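PDB 3PV2: DegQ from Legionella fallonii, which is an HtrA-family protease, probably a serine peptidase and chaperone of periplasmic quality control, that encloses its proteolytic sites within large 12-meric assemblies. Local coordinates for residues L435-L440 / M446-I451; N364-G369 / T426-K431. One frame throughout, in Å; residues are numbered along the deposited sequence.

Both contacts belong to the C-terminal PDZ domain. Interaction 1 pairs the last two strands as a hairpin, and interaction 2 sets the loop 364-369 against the end of helix 421-428, which precedes strand 435-441 in the chain. Their centres are about 12 Å apart. Leu435 bridges them: its CB lies 3.7 Å from Phe366 CG, and its CD2 is 4.1 Å from both Leu367 CD2 and Ala428 CB. On the partner strand, Val450 CG1 approaches Phe366 O to 3.7 Å. The hairpin face carrying Leu435 and Val450 therefore continues into interaction 2, whereas the face carrying Gln438 and Tyr447 turns to a neighbouring subunit.

Interaction 1. Residues L435-L440 / M446-I451; sequences LLVQVL and MYLLVI
Strands 435-440 and 446-450 run antiparallel as the closing hairpin of a PDZ domain, their axes 4.7 Å apart at closest approach and their directions 153° apart. Leu435-Val450, Val437-Leu448 and Val439-Met446 are hydrogen-bonded pairs, each bonded in both directions; Leu436-Leu449 and Gln438-Tyr447 are the non-hydrogen-bonded pairs between them. The Val439 N to Met446 O bond measures 2.8 Å and is almost straight at hydrogen. Tyr447 CA adds a CA-H...O contact of 3.3 Å to Val437 O, which already accepts a hydrogen bond from Leu448 N.

On the face with Val437 and Val439, Leu448 reaches across the pairing: its CB packs 3.7 Å from Val437 CG2, and its CD2 lies 3.6 Å from Val439 CG2. Leu448 and Val439 cross at about a right angle. Val450 on this face also meets Ala398 and Ala402 of helix 398-402.

The other face joins the assembly. Gln438, with CG anti to the backbone N (chi1 -177°) and an extended chain, lays its amide over the CZ-OH end of the Tyr447 ring, the planes stacked at 15°. Its OE1 is hydrogen-bonded to Ser412 OG and its NE2 to Ser287 O of a second subunit, fixing both ends of the buried amide. Gln265 OE1 of that subunit accepts a hydrogen bond from Tyr447 N. Nearer the backbone than the amide, Gln438 CG lies over the ring face in a CH-pi contact, 4.2 Å from the Tyr447 centroid.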
# COMPACT_ATOMS: atom_id res chain seq x y z
N LEU B 435 54.29 13.64 -21.14
CA LEU B 435 54.44 12.32 -21.65
C LEU B 435 53.24 12.02 -22.52
O LEU B 435 52.10 12.04 -22.07
CB LEU B 435 54.53 11.29 -20.51
CG LEU B 435 54.54 9.80 -20.89
CD1 LEU B 435 55.75 9.37 -21.68
CD2 LEU B 435 54.46 8.84 -19.65
N LEU B 436 53.52 11.66 -23.77
CA LEU B 436 52.50 11.29 -24.70
C LEU B 436 52.29 9.79 -24.64
O LEU B 436 53.23 9.03 -24.84
CB LEU B 436 52.91 11.70 -26.11
CG LEU B 436 51.91 11.27 -27.18
CD1 LEU B 436 50.73 12.17 -27.05
CD2 LEU B 436 52.59 11.33 -28.60
N VAL B 437 51.09 9.34 -24.25
CA VAL B 437 50.83 7.88 -24.16
C VAL B 437 49.71 7.52 -25.15
O VAL B 437 48.81 8.33 -25.45
CB VAL B 437 50.45 7.42 -22.79
CG1 VAL B 437 51.46 7.94 -21.80
CG2 VAL B 437 49.16 8.05 -22.39
N GLN B 438 49.91 6.42 -25.84
CA GLN B 438 48.85 5.87 -26.63
C GLN B 438 48.23 4.72 -25.84
O GLN B 438 48.93 3.77 -25.48
CB GLN B 438 49.40 5.31 -27.95
CG GLN B 438 48.34 4.77 -28.84
CD GLN B 438 48.90 4.22 -30.14
OE1 GLN B 438 50.11 4.00 -30.23
NE2 GLN B 438 48.02 3.86 -31.11
N VAL B 439 46.93 4.81 -25.56
CA VAL B 439 46.25 3.80 -24.75
C VAL B 439 45.24 3.04 -25.56
O VAL B 439 44.54 3.64 -26.39
CB VAL B 439 45.54 4.36 -23.48
CG1 VAL B 439 46.56 4.90 -22.35
CG2 VAL B 439 44.47 5.37 -23.76
N LEU B 440 45.15 1.73 -25.35
CA LEU B 440 44.11 0.92 -25.96
C LEU B 440 43.08 0.76 -24.87
O LEU B 440 43.41 0.44 -23.72
CB LEU B 440 44.68 -0.44 -26.34
CG LEU B 440 44.88 -0.85 -27.80
CD1 LEU B 440 45.58 0.22 -28.70
CD2 LEU B 440 45.53 -2.21 -27.94
N MET B 446 43.34 5.77 -27.90
CA MET B 446 43.53 7.19 -27.97
C MET B 446 44.89 7.66 -27.48
O MET B 446 45.52 6.99 -26.66
CB MET B 446 42.46 7.95 -27.21
CG MET B 446 42.32 7.56 -25.78
SD MET B 446 40.82 8.45 -25.15
CE MET B 446 40.60 9.72 -26.42
N TYR B 447 45.29 8.84 -27.98
CA TYR B 447 46.46 9.48 -27.49
C TYR B 447 46.13 10.44 -26.33
O TYR B 447 45.15 11.16 -26.44
CB TYR B 447 47.20 10.27 -28.59
CG TYR B 447 47.95 9.40 -29.55
CD1 TYR B 447 49.28 9.05 -29.30
CD2 TYR B 447 47.39 9.03 -30.79
CE1 TYR B 447 50.00 8.27 -30.18
CE2 TYR B 447 48.08 8.28 -31.68
CZ TYR B 447 49.41 7.90 -31.40
OH TYR B 447 50.14 7.20 -32.32
N LEU B 448 46.94 10.46 -25.26
CA LEU B 448 46.63 11.30 -24.08
C LEU B 448 47.93 11.97 -23.75
O LEU B 448 48.96 11.36 -23.91
CB LEU B 448 46.31 10.35 -22.95
CG LEU B 448 44.89 9.97 -22.64
CD1 LEU B 448 43.85 10.49 -23.61
CD2 LEU B 448 44.75 8.58 -22.15
N LEU B 449 47.92 13.18 -23.23
CA LEU B 449 49.14 13.79 -22.85
C LEU B 449 49.13 13.93 -21.38
O LEU B 449 48.25 14.53 -20.86
CB LEU B 449 49.18 15.18 -23.43
CG LEU B 449 50.02 15.37 -24.67
CD1 LEU B 449 49.85 16.85 -25.13
CD2 LEU B 449 51.52 15.11 -24.32
N VAL B 450 50.05 13.31 -20.70
CA VAL B 450 50.14 13.38 -19.29
C VAL B 450 51.12 14.52 -18.95
O VAL B 450 52.22 14.56 -19.46
CB VAL B 450 50.70 12.07 -18.75
CG1 VAL B 450 50.75 12.17 -17.17
CG2 VAL B 450 49.81 10.88 -19.26
N ILE B 451 50.69 15.47 -18.14
CA ILE B 451 51.51 16.67 -17.92
C ILE B 451 51.53 16.96 -16.44
O ILE B 451 52.48 17.56 -15.95
CB ILE B 451 50.96 17.93 -18.60
CG1 ILE B 451 49.51 18.21 -18.21
CG2 ILE B 451 51.06 17.90 -20.22
CD1 ILE B 451 48.95 19.50 -18.95
OXT ILE B 451 50.60 16.65 -15.70

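Interaction 2. Residues N364-G369 / T426-K431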
# COMPACT_ATOMS: atom_id res chain seq x y z
N ASN B 364 58.23 11.49 -9.70
CA ASN B 364 57.66 10.52 -10.65
C ASN B 364 56.46 11.19 -11.33
O ASN B 364 55.31 10.85 -11.12
CB ASN B 364 57.29 9.26 -9.89
CG ASN B 364 56.92 8.10 -10.82
OD1 ASN B 364 57.06 8.19 -12.05
ND2 ASN B 364 56.44 7.00 -10.22
N PRO B 365 56.74 12.27 -12.08
CA PRO B 365 55.62 13.18 -12.39
C PRO B 365 54.60 12.58 -13.36
O PRO B 365 53.42 12.98 -13.33
CB PRO B 365 56.27 14.38 -12.97
CG PRO B 365 57.62 13.90 -13.50
CD PRO B 365 57.96 12.58 -12.83
N PHE B 366 54.98 11.59 -14.13
CA PHE B 366 53.95 11.08 -15.01
C PHE B 366 53.29 9.85 -14.53
O PHE B 366 52.11 9.63 -14.87
CB PHE B 366 54.56 10.84 -16.37
CG PHE B 366 55.27 12.06 -16.92
CD1 PHE B 366 56.57 11.94 -17.35
CD2 PHE B 366 54.67 13.28 -16.93
CE1 PHE B 366 57.26 13.01 -17.83
CE2 PHE B 366 55.36 14.42 -17.41
CZ PHE B 366 56.68 14.28 -17.89
N LEU B 367 54.05 8.96 -13.90
CA LEU B 367 53.54 7.60 -13.57
C LEU B 367 53.12 7.50 -12.11
O LEU B 367 52.67 6.42 -11.67
CB LEU B 367 54.66 6.59 -13.81
CG LEU B 367 55.16 6.56 -15.30
CD1 LEU B 367 56.16 5.39 -15.48
CD2 LEU B 367 53.99 6.49 -16.34
N TYR B 368 53.30 8.60 -11.35
CA TYR B 368 52.82 8.65 -9.97
C TYR B 368 51.36 8.15 -9.84
O TYR B 368 50.48 8.59 -10.54
CB TYR B 368 52.93 10.09 -9.38
CG TYR B 368 52.18 10.20 -8.07
CD1 TYR B 368 52.79 9.81 -6.86
CD2 TYR B 368 50.85 10.64 -8.04
CE1 TYR B 368 52.09 9.86 -5.64
CE2 TYR B 368 50.12 10.66 -6.83
CZ TYR B 368 50.76 10.28 -5.63
OH TYR B 368 50.03 10.33 -4.43
N GLY B 369 51.13 7.22 -8.89
CA GLY B 369 49.77 6.78 -8.56
C GLY B 369 49.25 5.71 -9.49
O GLY B 369 48.08 5.32 -9.36
N THR B 426 61.55 4.15 -18.31
CA THR B 426 62.71 4.76 -18.93
C THR B 426 62.19 5.87 -19.88
O THR B 426 62.69 6.98 -19.84
CB THR B 426 63.49 3.67 -19.72
OG1 THR B 426 63.97 2.68 -18.81
CG2 THR B 426 64.68 4.23 -20.51
N ILE B 427 61.19 5.57 -20.71
CA ILE B 427 60.64 6.57 -21.63
C ILE B 427 60.09 7.74 -20.90
O ILE B 427 60.41 8.86 -21.26
CB ILE B 427 59.61 5.97 -22.58
CG1 ILE B 427 60.33 5.02 -23.52
CG2 ILE B 427 58.92 7.05 -23.42
CD1 ILE B 427 59.37 3.96 -24.30
N ALA B 428 59.43 7.51 -19.78
CA ALA B 428 58.86 8.56 -18.99
C ALA B 428 59.94 9.48 -18.46
O ALA B 428 59.65 10.63 -18.18
CB ALA B 428 58.04 7.99 -17.81
N GLN B 429 61.19 9.06 -18.36
CA GLN B 429 62.24 10.02 -17.95
C GLN B 429 62.82 10.82 -19.11
O GLN B 429 63.70 11.60 -18.87
CB GLN B 429 63.41 9.35 -17.24
CG GLN B 429 63.03 8.16 -16.46
CD GLN B 429 63.76 8.03 -15.17
OE1 GLN B 429 64.55 7.09 -14.98
NE2 GLN B 429 63.47 8.96 -14.24
N GLU B 430 62.31 10.67 -20.33
CA GLU B 430 62.76 11.48 -21.45
C GLU B 430 62.49 12.99 -21.31
O GLU B 430 63.46 13.80 -21.46
CB GLU B 430 62.16 10.99 -22.76
CG GLU B 430 62.76 9.63 -23.24
CD GLU B 430 62.00 9.09 -24.47
OE1 GLU B 430 61.07 9.83 -24.96
OE2 GLU B 430 62.33 7.96 -24.91
N LYS B 431 61.24 13.43 -21.12
CA LYS B 431 61.00 14.93 -21.17
C LYS B 431 60.53 15.32 -19.80
O LYS B 431 59.89 14.51 -19.08
CB LYS B 431 59.94 15.46 -22.18
CG LYS B 431 59.95 14.86 -23.60
CD LYS B 431 58.71 15.31 -24.42
CE LYS B 431 58.18 14.17 -25.39
NZ LYS B 431 56.64 13.98 -25.48
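Phe366 and Leu367 both set CG anti to their own carbonyl carbon (chi1 -53° and -60°). The CB bonds of both residues point toward 426-431, and these torsions then carry the Phe366 ring edge to two backbone carbonyls and Leu367 CD1 to the Ala428 methyl. The contact thus joins the loop that leads into strand 370-378 of the C-terminal PDZ domain to the turn after helix 421-428. Leu367 CD1 lies 4.0 Å from Ala428 CB, while its side chain also touches Leu424 and Gln425 one turn earlier.

One edge of the Phe366 ring faces both oxygens, which lie near the ring plane. CE1 is 3.4 Å from Ala428 O and 3.3 Å from Lys431 O; CD1 is nearer the Ala428 O end, and CZ, 3.4 Å from Lys431 O, nearer the other. Pro365 CG lies over the centre of one ring face, 4.3 Å above it. Leu435 of the following strand touches Phe366, Leu367 and Ala428, closing the cluster from the sheet side. The Lys431 ammonium turns instead to Asn414 OD1.

With 169 Å² buried in total, this is a small mixed contact, a C-H edge against two carbonyl oxygens beside a methyl-to-leucine contact. The slight positive polarity of the ring's C-H rim probably makes the oxygens' approach mildly favourable.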